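Local coordinates for protein flagellin hook IN motif family (Aeromonas hydrophila subsp. hydrophila, PDB 6XI1) that probably forms part of the extender region of a bacterial RTX adhesin, a row of calcium-binding beta-sandwich repeats that carries the adhesive end toward its target, at residues D129-T134 against S218-T223; T149-G154 against T193-N198. All coordinates share one frame; numbering follows the deposited sequence.

Contact 1 (D129-T134 against S218-T223); sequences DAAVIT and SVDGTT. With CA (calcium ion), chain Q; CA (calcium ion), chain M; CA (calcium ion), chain L.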
ATOM      1  N   ASP A 129     -28.468  24.052 -31.245  1.00 20.31           N
ATOM      2  CA  ASP A 129     -29.004  23.644 -29.930  1.00 22.25           C
ATOM      3  C   ASP A 129     -27.921  22.769 -29.310  1.00 20.11           C
ATOM      4  O   ASP A 129     -27.417  21.819 -30.011  1.00 19.23           O
ATOM      5  CB  ASP A 129     -30.335  22.897 -30.064  1.00 23.16           C
ATOM      6  CG  ASP A 129     -31.519  23.819 -30.359  1.00 23.64           C
ATOM      7  OD1 ASP A 129     -31.609  24.275 -31.497  1.00 22.24           O
ATOM      8  OD2 ASP A 129     -32.308  24.097 -29.420  1.00 24.70           O
ATOM      9  N   ALA A 130     -27.537  23.101 -28.085  1.00 22.76           N
ATOM     10  CA  ALA A 130     -26.587  22.287 -27.295  1.00 22.15           C
ATOM     11  C   ALA A 130     -27.095  20.842 -27.231  1.00 21.16           C
ATOM     12  O   ALA A 130     -28.294  20.588 -26.982  1.00 22.90           O
ATOM     13  CB  ALA A 130     -26.420  22.885 -25.908  1.00 23.84           C
ATOM     14  N   ALA A 131     -26.195  19.890 -27.390  1.00 21.30           N
ATOM     15  CA  ALA A 131     -26.480  18.467 -27.100  1.00 22.77           C
ATOM     16  C   ALA A 131     -26.847  18.314 -25.607  1.00 23.64           C
ATOM     17  O   ALA A 131     -26.371  19.110 -24.752  1.00 23.74           O
ATOM     18  CB  ALA A 131     -25.305  17.611 -27.487  1.00 20.26           C
ATOM     19  N   VAL A 132     -27.666  17.322 -25.307  1.00 19.67           N
ATOM     20  CA  VAL A 132     -28.033  16.917 -23.928  1.00 20.99           C
ATOM     21  C   VAL A 132     -27.332  15.581 -23.654  1.00 21.14           C
ATOM     22  O   VAL A 132     -27.670  14.565 -24.318  1.00 17.58           O
ATOM     23  CB  VAL A 132     -29.553  16.826 -23.718  1.00 23.82           C
ATOM     24  CG1 VAL A 132     -29.893  16.320 -22.317  1.00 26.32           C
ATOM     25  CG2 VAL A 132     -30.188  18.193 -23.970  1.00 26.21           C
ATOM     26  N   ILE A 133     -26.348  15.618 -22.767  1.00 19.79           N
ATOM     27  CA  ILE A 133     -25.485  14.441 -22.449  1.00 20.08           C
ATOM     28  C   ILE A 133     -25.819  13.932 -21.042  1.00 21.11           C
ATOM     29  O   ILE A 133     -25.790  14.723 -20.083  1.00 22.76           O
ATOM     30  CB  ILE A 133     -23.991  14.759 -22.593  1.00 19.05           C
ATOM     31  CG1 ILE A 133     -23.672  15.287 -23.992  1.00 20.10           C
ATOM     32  CG2 ILE A 133     -23.177  13.508 -22.272  1.00 18.76           C
ATOM     33  CD1 ILE A 133     -22.295  15.931 -24.153  1.00 21.00           C
ATOM     34  N   THR A 134     -26.149  12.658 -20.940  1.00 19.18           N
ATOM     35  CA  THR A 134     -26.578  12.021 -19.688  1.00 21.15           C
ATOM     36  C   THR A 134     -25.852  10.671 -19.575  1.00 21.98           C
ATOM     37  O   THR A 134     -25.125  10.267 -20.530  1.00 25.91           O
ATOM     38  CB  THR A 134     -28.112  11.862 -19.655  1.00 21.38           C
ATOM     39  OG1 THR A 134     -28.430  10.991 -20.721  1.00 21.90           O
ATOM     40  CG2 THR A 134     -28.900  13.133 -19.864  1.00 27.02           C
ATOM     41  N   SER A 218     -19.684  16.093 -27.959  1.00 18.39           N
ATOM     42  CA  SER A 218     -20.636  15.687 -29.026  1.00 18.44           C
ATOM     43  C   SER A 218     -20.168  16.357 -30.317  1.00 19.55           C
ATOM     44  O   SER A 218     -19.222  17.223 -30.272  1.00 19.23           O
ATOM     45  CB  SER A 218     -22.041  16.035 -28.684  1.00 17.75           C
ATOM     46  OG  SER A 218     -22.229  17.425 -28.559  1.00 17.11           O
ATOM     47  N   VAL A 219     -20.777  15.987 -31.451  1.00 18.97           N
ATOM     48  CA  VAL A 219     -20.416  16.524 -32.788  1.00 21.54           C
ATOM     49  C   VAL A 219     -20.415  18.063 -32.765  1.00 19.05           C
ATOM     50  O   VAL A 219     -19.522  18.642 -33.401  1.00 21.57           O
ATOM     51  CB  VAL A 219     -21.394  15.997 -33.868  1.00 24.38           C
ATOM     52  CG1 VAL A 219     -21.319  16.816 -35.172  1.00 26.62           C
ATOM     53  CG2 VAL A 219     -21.153  14.533 -34.110  1.00 25.91           C
ATOM     54  N   ASP A 220     -21.404  18.709 -32.156  1.00 20.01           N
ATOM     55  CA  ASP A 220     -21.517  20.194 -32.224  1.00 21.36           C
ATOM     56  C   ASP A 220     -20.552  20.860 -31.219  1.00 23.04           C
ATOM     57  O   ASP A 220     -20.599  22.102 -31.117  1.00 24.79           O
ATOM     58  CB  ASP A 220     -22.959  20.676 -32.050  1.00 24.29           C
ATOM     59  CG  ASP A 220     -23.494  20.604 -30.633  1.00 24.10           C
ATOM     60  OD1 ASP A 220     -22.746  20.173 -29.727  1.00 20.97           O
ATOM     61  OD2 ASP A 220     -24.632  20.987 -30.451  1.00 19.07           O
ATOM     62  N   GLY A 221     -19.765  20.088 -30.463  1.00 20.89           N
ATOM     63  CA  GLY A 221     -18.748  20.638 -29.532  1.00 21.21           C
ATOM     64  C   GLY A 221     -19.288  20.812 -28.119  1.00 22.21           C
ATOM     65  O   GLY A 221     -18.538  21.312 -27.256  1.00 22.98           O
ATOM     66  N   THR A 222     -20.531  20.410 -27.846  1.00 18.28           N
ATOM     67  CA  THR A 222     -21.079  20.355 -26.477  1.00 17.03           C
ATOM     68  C   THR A 222     -20.240  19.386 -25.632  1.00 19.35           C
ATOM     69  O   THR A 222     -19.977  18.246 -26.086  1.00 20.35           O
ATOM     70  CB  THR A 222     -22.543  19.907 -26.431  1.00 18.14           C
ATOM     71  OG1 THR A 222     -23.363  20.704 -27.299  1.00 18.95           O
ATOM     72  CG2 THR A 222     -23.087  19.981 -25.026  1.00 18.85           C
ATOM     73  N   THR A 223     -19.826  19.808 -24.438  1.00 19.66           N
ATOM     74  CA  THR A 223     -18.885  19.025 -23.615  1.00 18.54           C
ATOM     75  C   THR A 223     -19.581  18.403 -22.420  1.00 17.14           C
ATOM     76  O   THR A 223     -20.597  18.895 -21.962  1.00 19.68           O
ATOM     77  CB  THR A 223     -17.635  19.823 -23.214  1.00 19.50           C
ATOM     78  OG1 THR A 223     -18.063  20.909 -22.397  1.00 21.05           O
ATOM     79  CG2 THR A 223     -16.820  20.317 -24.383  1.00 23.00           C
TER
HETATM   80 CA    CA Q 515     -26.621  20.800 -31.747  1.00 18.38          CA
HETATM   81 CA    CA M 511     -32.915  26.219 -30.554  1.00 26.31          CA
HETATM   82 CA    CA L 510     -31.629  24.316 -33.892  1.00 19.30          CA
HETATM   83  O   HOH W   1     -30.658  27.010 -29.876  1.00 28.89           O
HETATM   84  O   HOH W   2     -33.375  26.730 -28.309  1.00 30.17           O
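With CG between its own N and carbonyl carbon (chi1 74°), Asp220 turns its carboxylate toward Asp129 and Ala131. Thr222 carries OG1 beside its backbone N (chi1 -53°), where the hydroxyl takes the N-H of Ala131, N to OG1 2.9 Å. That hydroxyl gives its own proton to Asp220 OD1, OG1 to OD1 2.6 Å, on the syn side and 15° out of the carboxylate plane. OD1 also accepts from Thr222 N at 2.9 Å, closing an Asx turn at the end of the type I turn Ser218-Gly221. The other oxygen, Asp220 OD2, binds a calcium ion at 2.4 Å, and Asp129 O reaches the same ion at 2.2 Å; Asn128, Asp160, Asp162 and Glu166 complete the site. Ala131 CB sits against Ser218 OG at 3.3 Å, and farther along Ile133 CD1 lies over the Thr222 carbonyl. Asp129 turns its side chain away from 218-223 to two further calcium ions, bridged by OD1 and shared with Glu37 and Gln96 of the preceding repeat. One carboxylate thus joins metal, turn and strand: calcium on OD2 and two donors on OD1 fix its rotation, and the metal probably offsets the negative charge gathered where one repeat meets the next.

Contact 2 (T149-G154 against T193-N198); sequences TLTETG and TYNVDN. With CA (calcium ion), chain N.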
ATOM      1  N   THR A 149      -2.937  -3.145 -15.880  1.00 14.87           N
ATOM      2  CA  THR A 149      -3.850  -2.015 -16.154  1.00 15.96           C
ATOM      3  C   THR A 149      -5.076  -2.068 -15.244  1.00 16.63           C
ATOM      4  O   THR A 149      -5.611  -3.177 -15.090  1.00 16.61           O
ATOM      5  CB  THR A 149      -4.352  -2.070 -17.605  1.00 17.16           C
ATOM      6  OG1 THR A 149      -3.151  -2.035 -18.360  1.00 21.11           O
ATOM      7  CG2 THR A 149      -5.229  -0.918 -17.984  1.00 18.49           C
ATOM      8  N   LEU A 150      -5.469  -0.922 -14.691  1.00 14.33           N
ATOM      9  CA  LEU A 150      -6.766  -0.736 -13.990  1.00 13.83           C
ATOM     10  C   LEU A 150      -7.749  -0.136 -15.001  1.00 13.96           C
ATOM     11  O   LEU A 150      -7.418   0.822 -15.730  1.00 13.11           O
ATOM     12  CB  LEU A 150      -6.636   0.198 -12.796  1.00 13.11           C
ATOM     13  CG  LEU A 150      -5.457  -0.080 -11.880  1.00 14.27           C
ATOM     14  CD1 LEU A 150      -5.477   0.857 -10.723  1.00 14.32           C
ATOM     15  CD2 LEU A 150      -5.434  -1.517 -11.412  1.00 15.84           C
ATOM     16  N   THR A 151      -8.959  -0.666 -15.048  1.00 12.82           N
ATOM     17  CA  THR A 151      -9.935  -0.278 -16.097  1.00 14.06           C
ATOM     18  C   THR A 151     -11.275   0.017 -15.450  1.00 14.75           C
ATOM     19  O   THR A 151     -11.680  -0.736 -14.560  1.00 13.94           O
ATOM     20  CB  THR A 151     -10.098  -1.354 -17.182  1.00 16.58           C
ATOM     21  OG1 THR A 151      -8.790  -1.508 -17.727  1.00 18.12           O
ATOM     22  CG2 THR A 151     -11.057  -0.965 -18.287  1.00 16.38           C
ATOM     23  N   GLU A 152     -11.911   1.072 -15.936  1.00 15.13           N
ATOM     24  CA  GLU A 152     -13.300   1.423 -15.623  1.00 15.36           C
ATOM     25  C   GLU A 152     -14.015   1.694 -16.947  1.00 15.05           C
ATOM     26  O   GLU A 152     -13.440   2.344 -17.843  1.00 15.51           O
ATOM     27  CB  GLU A 152     -13.299   2.645 -14.700  1.00 17.25           C
ATOM     28  CG  GLU A 152     -14.673   3.052 -14.240  1.00 18.30           C
ATOM     29  CD  GLU A 152     -15.303   2.147 -13.187  1.00 19.37           C
ATOM     30  OE1 GLU A 152     -14.963   0.945 -13.120  1.00 20.19           O
ATOM     31  OE2 GLU A 152     -16.092   2.681 -12.424  1.00 19.65           O
ATOM     32  N   THR A 153     -15.269   1.294 -17.043  1.00 14.48           N
ATOM     33  CA  THR A 153     -16.086   1.542 -18.260  1.00 16.07           C
ATOM     34  C   THR A 153     -17.443   2.120 -17.866  1.00 16.55           C
ATOM     35  O   THR A 153     -17.878   1.933 -16.706  1.00 16.99           O
ATOM     36  CB  THR A 153     -16.293   0.269 -19.083  1.00 16.65           C
ATOM     37  OG1 THR A 153     -16.853  -0.679 -18.167  1.00 17.04           O
ATOM     38  CG2 THR A 153     -15.010  -0.227 -19.707  1.00 17.46           C
ATOM     39  N   GLY A 154     -18.059   2.811 -18.798  1.00 15.96           N
ATOM     40  CA  GLY A 154     -19.416   3.361 -18.633  1.00 17.40           C
ATOM     41  C   GLY A 154     -19.922   3.837 -19.972  1.00 18.10           C
ATOM     42  O   GLY A 154     -19.151   3.828 -20.946  1.00 17.16           O
ATOM     43  N   THR A 193     -13.991   4.161 -21.907  1.00 12.90           N
ATOM     44  CA  THR A 193     -13.086   3.263 -21.203  1.00 12.50           C
ATOM     45  C   THR A 193     -11.976   4.135 -20.613  1.00 13.03           C
ATOM     46  O   THR A 193     -11.348   4.843 -21.404  1.00 12.01           O
ATOM     47  CB  THR A 193     -12.491   2.228 -22.166  1.00 13.64           C
ATOM     48  OG1 THR A 193     -13.543   1.481 -22.745  1.00 14.56           O
ATOM     49  CG2 THR A 193     -11.571   1.257 -21.467  1.00 15.25           C
ATOM     50  N   TYR A 194     -11.792   4.064 -19.314  1.00 12.02           N
ATOM     51  CA  TYR A 194     -10.634   4.662 -18.585  1.00 12.02           C
ATOM     52  C   TYR A 194      -9.653   3.549 -18.288  1.00 12.43           C
ATOM     53  O   TYR A 194     -10.030   2.468 -17.788  1.00 14.19           O
ATOM     54  CB  TYR A 194     -11.106   5.294 -17.275  1.00 11.28           C
ATOM     55  CG  TYR A 194      -9.988   5.762 -16.367  1.00 12.05           C
ATOM     56  CD1 TYR A 194      -9.430   7.031 -16.495  1.00 12.72           C
ATOM     57  CD2 TYR A 194      -9.508   4.927 -15.378  1.00 12.46           C
ATOM     58  CE1 TYR A 194      -8.359   7.412 -15.691  1.00 13.95           C
ATOM     59  CE2 TYR A 194      -8.431   5.301 -14.593  1.00 13.34           C
ATOM     60  CZ  TYR A 194      -7.912   6.577 -14.692  1.00 13.16           C
ATOM     61  OH  TYR A 194      -6.896   6.945 -13.817  1.00 16.05           O
ATOM     62  N   ASN A 195      -8.350   3.847 -18.487  1.00 13.43           N
ATOM     63  CA  ASN A 195      -7.278   2.889 -18.211  1.00 12.45           C
ATOM     64  C   ASN A 195      -6.180   3.685 -17.504  1.00 12.78           C
ATOM     65  O   ASN A 195      -5.863   4.848 -17.931  1.00 14.35           O
ATOM     66  CB  ASN A 195      -6.680   2.231 -19.462  1.00 15.21           C
ATOM     67  CG  ASN A 195      -7.679   1.411 -20.248  1.00 17.40           C
ATOM     68  OD1 ASN A 195      -8.164   0.416 -19.737  1.00 21.83           O
ATOM     69  ND2 ASN A 195      -8.030   1.868 -21.443  1.00 21.44           N
ATOM     70  N   VAL A 196      -5.644   3.084 -16.479  1.00 11.93           N
ATOM     71  CA  VAL A 196      -4.410   3.615 -15.839  1.00 12.13           C
ATOM     72  C   VAL A 196      -3.474   2.446 -15.563  1.00 12.66           C
ATOM     73  O   VAL A 196      -3.873   1.344 -15.191  1.00 11.63           O
ATOM     74  CB  VAL A 196      -4.734   4.479 -14.612  1.00 11.68           C
ATOM     75  CG1 VAL A 196      -5.390   3.673 -13.507  1.00 12.20           C
ATOM     76  CG2 VAL A 196      -3.470   5.195 -14.070  1.00 12.46           C
ATOM     77  N   ASP A 197      -2.172   2.712 -15.727  1.00 14.46           N
ATOM     78  CA  ASP A 197      -1.139   1.722 -15.380  1.00 15.43           C
ATOM     79  C   ASP A 197      -1.147   1.552 -13.845  1.00 14.15           C
ATOM     80  O   ASP A 197      -0.932   2.537 -13.131  1.00 14.40           O
ATOM     81  CB  ASP A 197       0.223   2.198 -15.879  1.00 18.14           C
ATOM     82  CG  ASP A 197       0.381   2.209 -17.412  1.00 24.28           C
ATOM     83  OD1 ASP A 197      -0.509   1.703 -18.128  1.00 27.56           O
ATOM     84  OD2 ASP A 197       1.419   2.668 -17.887  1.00 29.14           O
ATOM     85  N   ASN A 198      -1.271   0.330 -13.369  1.00 13.20           N
ATOM     86  CA  ASN A 198      -1.254  -0.005 -11.922  1.00 13.01           C
ATOM     87  C   ASN A 198       0.081   0.409 -11.305  1.00 13.02           C
ATOM     88  O   ASN A 198       0.060   0.867 -10.161  1.00 12.46           O
ATOM     89  CB  ASN A 198      -1.469  -1.492 -11.711  1.00 12.63           C
ATOM     90  CG  ASN A 198      -1.687  -1.871 -10.274  1.00 12.59           C
ATOM     91  OD1 ASN A 198      -2.383  -1.155  -9.550  1.00 12.52           O
ATOM     92  ND2 ASN A 198      -1.145  -3.022  -9.917  1.00 12.88           N
TER
HETATM   93 CA    CA N 512     -14.547   0.081 -10.701  1.00 23.21          CA
HETATM   94  O   HOH W   3     -12.747  -0.856 -12.023  1.00 20.96           O
HETATM   95  O   HOH W   4     -16.834   0.925 -10.511  1.00 29.56           O
HETATM   96  O   HOH W   5     -12.947  -0.864  -8.976  1.00 22.09           O
HETATM   97  O   HOH W   6     -15.733  -1.925 -11.214  1.00 36.58           O
HETATM   98  O   HOH W   7     -15.378   0.032  -8.500  1.00 29.80           O
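Leu150 pairs with Val196 and Glu152 with Tyr194 as hydrogen-bonded pairs of two antiparallel strands whose short axes run at 161°. Each pair is closed by two backbone bonds. Leu150 N to Val196 O measures 2.8 Å. Glu152 N to Tyr194 O is slightly longer at 3.0 Å. At the non-hydrogen-bonded pair between them, Thr151 and Asn195 lie side by side, and the threonine hydroxyl donates to the amide oxygen in its carbonyl plane, OG1 to OD1 2.9 Å. The same OD1 of Asn195 rests 3.7 Å from Thr149 CG2, while Thr151 CG2 and Thr193 CG2 touch at 3.9 Å, making this face a row of methyls and small polar groups. The face bearing Leu150, Val196 and Tyr194 is more apolar. Leu150 CB packs on Val196 CG1 at 3.8 Å, and Leu150 CD2 reaches across to Asn198 OD1, an amide whose ND2 is held by Asp144. Glu152 starts on this face too, but its chain bends at chi2 (74°) and leads outward to a calcium ion, OE1 to metal 2.6 Å. Five waters and Ala140 O fill the rest of that shell; one of these waters also donates to Thr151 O, and another to Glu152 OE2. Farther out, Tyr194 OH is hydrogen-bonded to Glu212 OE1 and its ring meets Phe214. Strand 149-159 thus runs between 191-197 and 132-142, whose Val141 touches Leu150 and Glu152, while Ile228 and Ile230 of strand 223-231 pack on Tyr194 within the beta-sandwich.

How the contacts relate
Both contacts belong to one repeat and share its sheet, since strand 132-142, entered in contact 1, neighbours strand 149-159 of contact 2; their centres lie 25 Å apart and they do not touch. Each is partly buried. Contact 1 joins the start of a strand to the loop between strands 209-217 and 223-231, with a single direct hydrogen bond and a shared calcium, beside two more ions at the junction with the preceding repeat. Contact 2 is regular strand pairing with nearly twice the buried surface, 489 against 259 Å². Its calcium is held by one carboxylate oxygen, one backbone carbonyl and five waters, whereas protein oxygens dominate the shared site of contact 1.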